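Local coordinates for protein iota-carrageenase (Alteromonas sp., PDB 1H80) that hydrolyses the 1,4-beta linkages within iota-carrageenan, a sulfated galactan of red algal cell walls, inverting the anomeric configuration, at residues 172-177 and 200-205; 6-11 and 176-181. All coordinates share one frame; numbering follows the deposited sequence.

Contact 1. Residues 172-177 and 200-205; sequences HWSRNG and DNILFR
Trp173 and Arg175 converge on one carboxylate oxygen of Asp200. The indole approaches edge-on: its NE1 donates to Asp200 OD2 over 2.7 Å in a nearly straight bond (172°), and ring and carboxylate lie close to coplanar. The Arg175 chain bends at chi3 (68°), and its NH1 lies 2.9 Å from the same Asp200 OD2 as a salt bridge, with Asp200 CB over one face of the guanidinium. The other oxygen, OD1, pairs with Arg233, so two arginines probably keep the buried aspartate ionised. An alanine in place of Trp173 removes the indole donor, and the carboxylate, still held by Arg175, would probably be less firmly fixed in rotation. Parallel bridges Arg175-Asp200 and Gly177-Ile202 join successive coils of the right-handed beta-helix where both segments turn a corner. The packing is tight at Gly177: Ile202 CD1 lies 3.5 Å from Gly177 N, and Leu203 N donates to Gly177 O at 2.9 Å. Toward the partly exposed corner the contact is looser and polar, with Asn201 ND2 reaching Asn176 OD1 at 2.9 Å, the amide planes 77° apart. One glycerol is hydrogen-bonded to Arg175 NH1, another to Asn201 OD1, both probably from the crystallisation liquor.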
loop_
_atom_site.group_PDB
_atom_site.type_symbol
_atom_site.label_atom_id
_atom_site.label_comp_id
_atom_site.label_asym_id
_atom_site.label_seq_id
_atom_site.Cartn_x
_atom_site.Cartn_y
_atom_site.Cartn_z
ATOM N N HIS A 172 14.354 8.772 9.270
ATOM C CA HIS A 172 13.410 9.870 9.179
ATOM C C HIS A 172 12.261 9.399 8.309
ATOM O O HIS A 172 12.446 8.567 7.427
ATOM C CB HIS A 172 14.082 11.076 8.531
ATOM C CG HIS A 172 15.322 11.516 9.240
ATOM N ND1 HIS A 172 15.298 12.375 10.318
ATOM C CD2 HIS A 172 16.618 11.175 9.057
ATOM C CE1 HIS A 172 16.529 12.547 10.767
ATOM N NE2 HIS A 172 17.349 11.829 10.021
ATOM N N TRP A 173 11.070 9.920 8.564
ATOM C CA TRP A 173 9.916 9.530 7.773
ATOM C C TRP A 173 8.884 10.635 7.803
ATOM O O TRP A 173 9.076 11.643 8.476
ATOM C CB TRP A 173 9.339 8.206 8.280
ATOM C CG TRP A 173 8.964 8.202 9.717
ATOM C CD1 TRP A 173 7.782 8.607 10.254
ATOM C CD2 TRP A 173 9.784 7.786 10.812
ATOM N NE1 TRP A 173 7.810 8.468 11.619
ATOM C CE2 TRP A 173 9.029 7.966 11.990
ATOM C CE3 TRP A 173 11.086 7.278 10.914
ATOM C CZ2 TRP A 173 9.532 7.656 13.258
ATOM C CZ3 TRP A 173 11.586 6.970 12.175
ATOM C CH2 TRP A 173 10.810 7.161 13.326
ATOM N N SER A 174 7.791 10.446 7.078
ATOM C CA SER A 174 6.791 11.497 6.985
ATOM C C SER A 174 5.828 11.666 8.146
ATOM O O SER A 174 5.547 10.734 8.906
ATOM C CB SER A 174 6.004 11.353 5.678
ATOM O OG SER A 174 5.169 10.211 5.689
ATOM N N ARG A 175 5.333 12.892 8.270
ATOM C CA ARG A 175 4.384 13.247 9.309
ATOM C C ARG A 175 3.463 14.318 8.759
ATOM O O ARG A 175 3.867 15.122 7.918
ATOM C CB ARG A 175 5.087 13.851 10.522
ATOM C CG ARG A 175 6.379 13.208 10.930
ATOM C CD ARG A 175 7.016 14.060 12.020
ATOM N NE ARG A 175 6.255 14.033 13.265
ATOM C CZ ARG A 175 6.222 13.004 14.109
ATOM N NH1 ARG A 175 6.909 11.899 13.853
ATOM N NH2 ARG A 175 5.495 13.077 15.215
ATOM N N ASN A 176 2.230 14.318 9.245
ATOM C CA ASN A 176 1.245 15.323 8.873
ATOM C C ASN A 176 0.993 15.394 7.381
ATOM O O ASN A 176 1.527 16.250 6.675
ATOM C CB ASN A 176 1.696 16.689 9.399
ATOM C CG ASN A 176 2.116 16.638 10.854
ATOM O OD1 ASN A 176 1.534 15.906 11.653
ATOM N ND2 ASN A 176 3.127 17.423 11.208
ATOM N N GLY A 177 0.166 14.483 6.902
ATOM C CA GLY A 177 -0.127 14.474 5.487
ATOM C C GLY A 177 -1.448 13.823 5.179
ATOM O O GLY A 177 -2.054 13.164 6.023
ATOM N N ASP A 200 3.614 9.224 10.804
ATOM C CA ASP A 200 2.974 9.794 11.976
ATOM C C ASP A 200 1.938 10.800 11.515
ATOM O O ASP A 200 2.234 11.675 10.707
ATOM C CB ASP A 200 3.998 10.499 12.865
ATOM C CG ASP A 200 4.780 9.539 13.733
ATOM O OD1 ASP A 200 4.232 9.078 14.759
ATOM O OD2 ASP A 200 5.940 9.240 13.387
ATOM N N ASN A 201 0.718 10.649 12.014
ATOM C CA ASN A 201 -0.369 11.562 11.699
ATOM C C ASN A 201 -0.622 11.722 10.204
ATOM O O ASN A 201 -0.469 12.808 9.641
ATOM C CB ASN A 201 -0.088 12.926 12.326
ATOM C CG ASN A 201 -1.317 13.794 12.393
ATOM O OD1 ASN A 201 -2.391 13.329 12.774
ATOM N ND2 ASN A 201 -1.171 15.065 12.036
ATOM N N ILE A 202 -1.010 10.625 9.572
ATOM C CA ILE A 202 -1.314 10.631 8.150
ATOM C C ILE A 202 -2.768 10.218 7.985
ATOM O O ILE A 202 -3.265 9.355 8.715
ATOM C CB ILE A 202 -0.439 9.621 7.371
ATOM C CG1 ILE A 202 1.047 9.869 7.654
ATOM C CG2 ILE A 202 -0.742 9.714 5.879
ATOM C CD1 ILE A 202 1.553 11.232 7.220
ATOM N N LEU A 203 -3.454 10.858 7.047
ATOM C CA LEU A 203 -4.839 10.532 6.750
ATOM C C LEU A 203 -4.869 9.924 5.356
ATOM O O LEU A 203 -4.387 10.533 4.402
ATOM C CB LEU A 203 -5.722 11.785 6.783
ATOM C CG LEU A 203 -7.131 11.599 6.200
ATOM C CD1 LEU A 203 -7.909 10.579 7.019
ATOM C CD2 LEU A 203 -7.859 12.934 6.183
ATOM N N PHE A 204 -5.399 8.708 5.259
ATOM C CA PHE A 204 -5.537 7.993 3.986
ATOM C C PHE A 204 -7.034 7.996 3.715
ATOM O O PHE A 204 -7.819 7.524 4.537
ATOM C CB PHE A 204 -5.034 6.557 4.124
ATOM C CG PHE A 204 -3.558 6.456 4.366
ATOM C CD1 PHE A 204 -2.662 6.579 3.309
ATOM C CD2 PHE A 204 -3.060 6.249 5.646
ATOM C CE1 PHE A 204 -1.290 6.494 3.523
ATOM C CE2 PHE A 204 -1.685 6.161 5.873
ATOM C CZ PHE A 204 -0.799 6.285 4.808
ATOM N N ARG A 205 -7.442 8.520 2.568
ATOM C CA ARG A 205 -8.870 8.608 2.289
ATOM C C ARG A 205 -9.248 8.390 0.831
ATOM O O ARG A 205 -8.575 8.872 -0.072
ATOM C CB ARG A 205 -9.368 9.979 2.764
ATOM C CG ARG A 205 -10.835 10.286 2.516
ATOM C CD ARG A 205 -11.214 11.603 3.205
ATOM N NE ARG A 205 -10.427 12.736 2.720
ATOM C CZ ARG A 205 -10.307 13.895 3.366
ATOM N NH1 ARG A 205 -10.916 14.075 4.529
ATOM N NH2 ARG A 205 -9.585 14.877 2.846
#

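Contact 2. Residues 6-11 and 176-181; sequences YKDADF and NGIIER
Asp8 is the first residue of segment 6-11 to meet the strand, and it does so through its backbone and CB rather than its charge. Ile178 CD1 lies 3.8 Å from Asp8 O and 4.0 Å from Asp8 CB. The isoleucine reaches this far because its CD1 is anti to CA (chi2 -179°), which stretches the longer branch toward Asp8. The carboxylate has its partner in Arg205, which also pairs with Glu180; this shared arginine probably offsets the repulsion between the two acids, whose Asp8 OD2 and Glu180 OE1 stand 5.2 Å apart. Next the chain makes a short helical turn through residues 8-10, in which Asp10 OD2 accepts from Lys7 N at 3.0 Å, from above the carboxylate plane. The turn is also held by backbone bonds from Asp10 N to Lys7 O and from Phe11 N to Asp8 O. Segment 176-181 is a strand of the right-handed beta-helix, and the N-terminal segment, 165 residues from this strand in sequence, lies against the outside of that solenoid. Phe11 follows, and its side chain packs through CB, 3.7 Å from Ile178 CG1, while the ring turns toward Leu203 and Asn201 on the neighbouring coil. No hydrogen bond crosses between the segments. The backbone Phe11 O lies against the corner at Asn176, 3.0 Å from Asn176 C and 3.2 Å from Asn176 CB, yet its approach to Gly177 N has a poor angle for bonding.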
loop_
_atom_site.group_PDB
_atom_site.type_symbol
_atom_site.label_atom_id
_atom_site.label_comp_id
_atom_site.label_asym_id
_atom_site.label_seq_id
_atom_site.Cartn_x
_atom_site.Cartn_y
_atom_site.Cartn_z
ATOM N N TYR A 6 -12.017 14.135 13.255
ATOM C CA TYR A 6 -10.851 14.924 12.894
ATOM C C TYR A 6 -11.216 15.855 11.752
ATOM O O TYR A 6 -12.272 15.721 11.136
ATOM C CB TYR A 6 -9.709 14.001 12.458
ATOM C CG TYR A 6 -10.094 13.052 11.348
ATOM C CD1 TYR A 6 -10.229 13.502 10.035
ATOM C CD2 TYR A 6 -10.385 11.719 11.621
ATOM C CE1 TYR A 6 -10.653 12.649 9.023
ATOM C CE2 TYR A 6 -10.810 10.854 10.614
ATOM C CZ TYR A 6 -10.943 11.329 9.322
ATOM O OH TYR A 6 -11.396 10.493 8.331
ATOM N N LYS A 7 -10.337 16.811 11.486
ATOM C CA LYS A 7 -10.544 17.740 10.393
ATOM C C LYS A 7 -9.294 17.659 9.536
ATOM O O LYS A 7 -8.222 17.286 10.021
ATOM C CB LYS A 7 -10.759 19.166 10.909
ATOM C CG LYS A 7 -9.616 19.738 11.718
ATOM C CD LYS A 7 -9.904 21.187 12.091
ATOM C CE LYS A 7 -8.746 21.811 12.851
ATOM N NZ LYS A 7 -8.991 23.250 13.153
ATOM N N ASP A 8 -9.426 17.992 8.261
ATOM C CA ASP A 8 -8.287 17.919 7.363
ATOM C C ASP A 8 -7.096 18.738 7.837
ATOM O O ASP A 8 -5.950 18.333 7.644
ATOM C CB ASP A 8 -8.704 18.357 5.960
ATOM C CG ASP A 8 -9.630 17.359 5.296
ATOM O OD1 ASP A 8 -10.004 16.369 5.957
ATOM O OD2 ASP A 8 -9.985 17.560 4.115
ATOM N N ALA A 9 -7.363 19.878 8.472
ATOM C CA ALA A 9 -6.292 20.745 8.953
ATOM C C ALA A 9 -5.462 20.119 10.071
ATOM O O ALA A 9 -4.422 20.654 10.453
ATOM C CB ALA A 9 -6.868 22.085 9.413
ATOM N N ASP A 10 -5.927 18.998 10.614
ATOM C CA ASP A 10 -5.169 18.316 11.654
ATOM C C ASP A 10 -3.992 17.602 10.994
ATOM O O ASP A 10 -3.025 17.227 11.661
ATOM C CB ASP A 10 -6.022 17.266 12.368
ATOM C CG ASP A 10 -7.116 17.869 13.224
ATOM O OD1 ASP A 10 -6.944 19.008 13.704
ATOM O OD2 ASP A 10 -8.144 17.183 13.435
ATOM N N PHE A 11 -4.076 17.428 9.678
ATOM C CA PHE A 11 -3.044 16.719 8.934
ATOM C C PHE A 11 -2.264 17.595 7.972
ATOM O O PHE A 11 -1.038 17.543 7.919
ATOM C CB PHE A 11 -3.678 15.582 8.131
ATOM C CG PHE A 11 -4.481 14.632 8.960
ATOM C CD1 PHE A 11 -3.861 13.590 9.640
ATOM C CD2 PHE A 11 -5.857 14.786 9.072
ATOM C CE1 PHE A 11 -4.600 12.711 10.423
ATOM C CE2 PHE A 11 -6.609 13.912 9.855
ATOM C CZ PHE A 11 -5.978 12.871 10.533
ATOM N N ASN A 176 2.230 14.318 9.245
ATOM C CA ASN A 176 1.245 15.323 8.873
ATOM C C ASN A 176 0.993 15.394 7.381
ATOM O O ASN A 176 1.527 16.250 6.675
ATOM C CB ASN A 176 1.696 16.689 9.399
ATOM C CG ASN A 176 2.116 16.638 10.854
ATOM O OD1 ASN A 176 1.534 15.906 11.653
ATOM N ND2 ASN A 176 3.127 17.423 11.208
ATOM N N GLY A 177 0.166 14.483 6.902
ATOM C CA GLY A 177 -0.127 14.474 5.487
ATOM C C GLY A 177 -1.448 13.823 5.179
ATOM O O GLY A 177 -2.054 13.164 6.023
ATOM N N ILE A 178 -1.904 14.044 3.955
ATOM C CA ILE A 178 -3.143 13.469 3.471
ATOM C C ILE A 178 -2.843 12.837 2.124
ATOM O O ILE A 178 -2.263 13.476 1.251
ATOM C CB ILE A 178 -4.233 14.541 3.263
ATOM C CG1 ILE A 178 -4.530 15.246 4.585
ATOM C CG2 ILE A 178 -5.493 13.897 2.691
ATOM C CD1 ILE A 178 -5.612 16.314 4.485
ATOM N N ILE A 179 -3.210 11.573 1.977
ATOM C CA ILE A 179 -3.027 10.857 0.715
ATOM C C ILE A 179 -4.443 10.416 0.391
ATOM O O ILE A 179 -5.030 9.602 1.106
ATOM C CB ILE A 179 -2.091 9.661 0.899
ATOM C CG1 ILE A 179 -0.699 10.181 1.261
ATOM C CG2 ILE A 179 -2.049 8.829 -0.380
ATOM C CD1 ILE A 179 0.290 9.103 1.638
ATOM N N GLU A 180 -5.004 10.959 -0.685
ATOM C CA GLU A 180 -6.396 10.667 -0.986
ATOM C C GLU A 180 -6.802 10.655 -2.437
ATOM O O GLU A 180 -6.079 11.126 -3.307
ATOM C CB GLU A 180 -7.275 11.716 -0.310
ATOM C CG GLU A 180 -6.896 13.132 -0.767
ATOM C CD GLU A 180 -7.983 14.166 -0.545
ATOM O OE1 GLU A 180 -8.679 14.100 0.483
ATOM O OE2 GLU A 180 -8.123 15.067 -1.403
ATOM N N ARG A 181 -7.993 10.118 -2.677
ATOM C CA ARG A 181 -8.581 10.055 -4.008
ATOM C C ARG A 181 -7.665 9.460 -5.061
ATOM O O ARG A 181 -7.297 10.125 -6.031
ATOM C CB ARG A 181 -9.018 11.455 -4.440
ATOM C CG ARG A 181 -10.013 12.097 -3.490
ATOM C CD ARG A 181 -10.366 13.498 -3.942
ATOM N NE ARG A 181 -11.040 13.493 -5.237
ATOM C CZ ARG A 181 -11.257 14.582 -5.967
ATOM N NH1 ARG A 181 -10.848 15.766 -5.534
ATOM N NH2 ARG A 181 -11.886 14.487 -7.130
#

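Contacts 1 and 2 share Asn176 and Gly177, and their centres lie about 8 Å apart. Contact 1 joins two successive coils of the beta-helix, and contact 2 lays the N-terminal segment over the outer side of those coils. Arg205 ties the two together, its NH2 lying 2.6 Å from Glu180 OE1 and its NH1 2.9 Å from Asp8 OD1, both as salt bridges. At the corner Asn201 OD1 lies 3.3 Å from Phe11 CE1, and Asn201 ND2 donates to Asp10 O. Glycerol, likewise probably from the crystallisation liquor, lies at each contact: hydrogen-bonded to Asn201 OD1 in contact 1, and weakly to Asp10 O in contact 2.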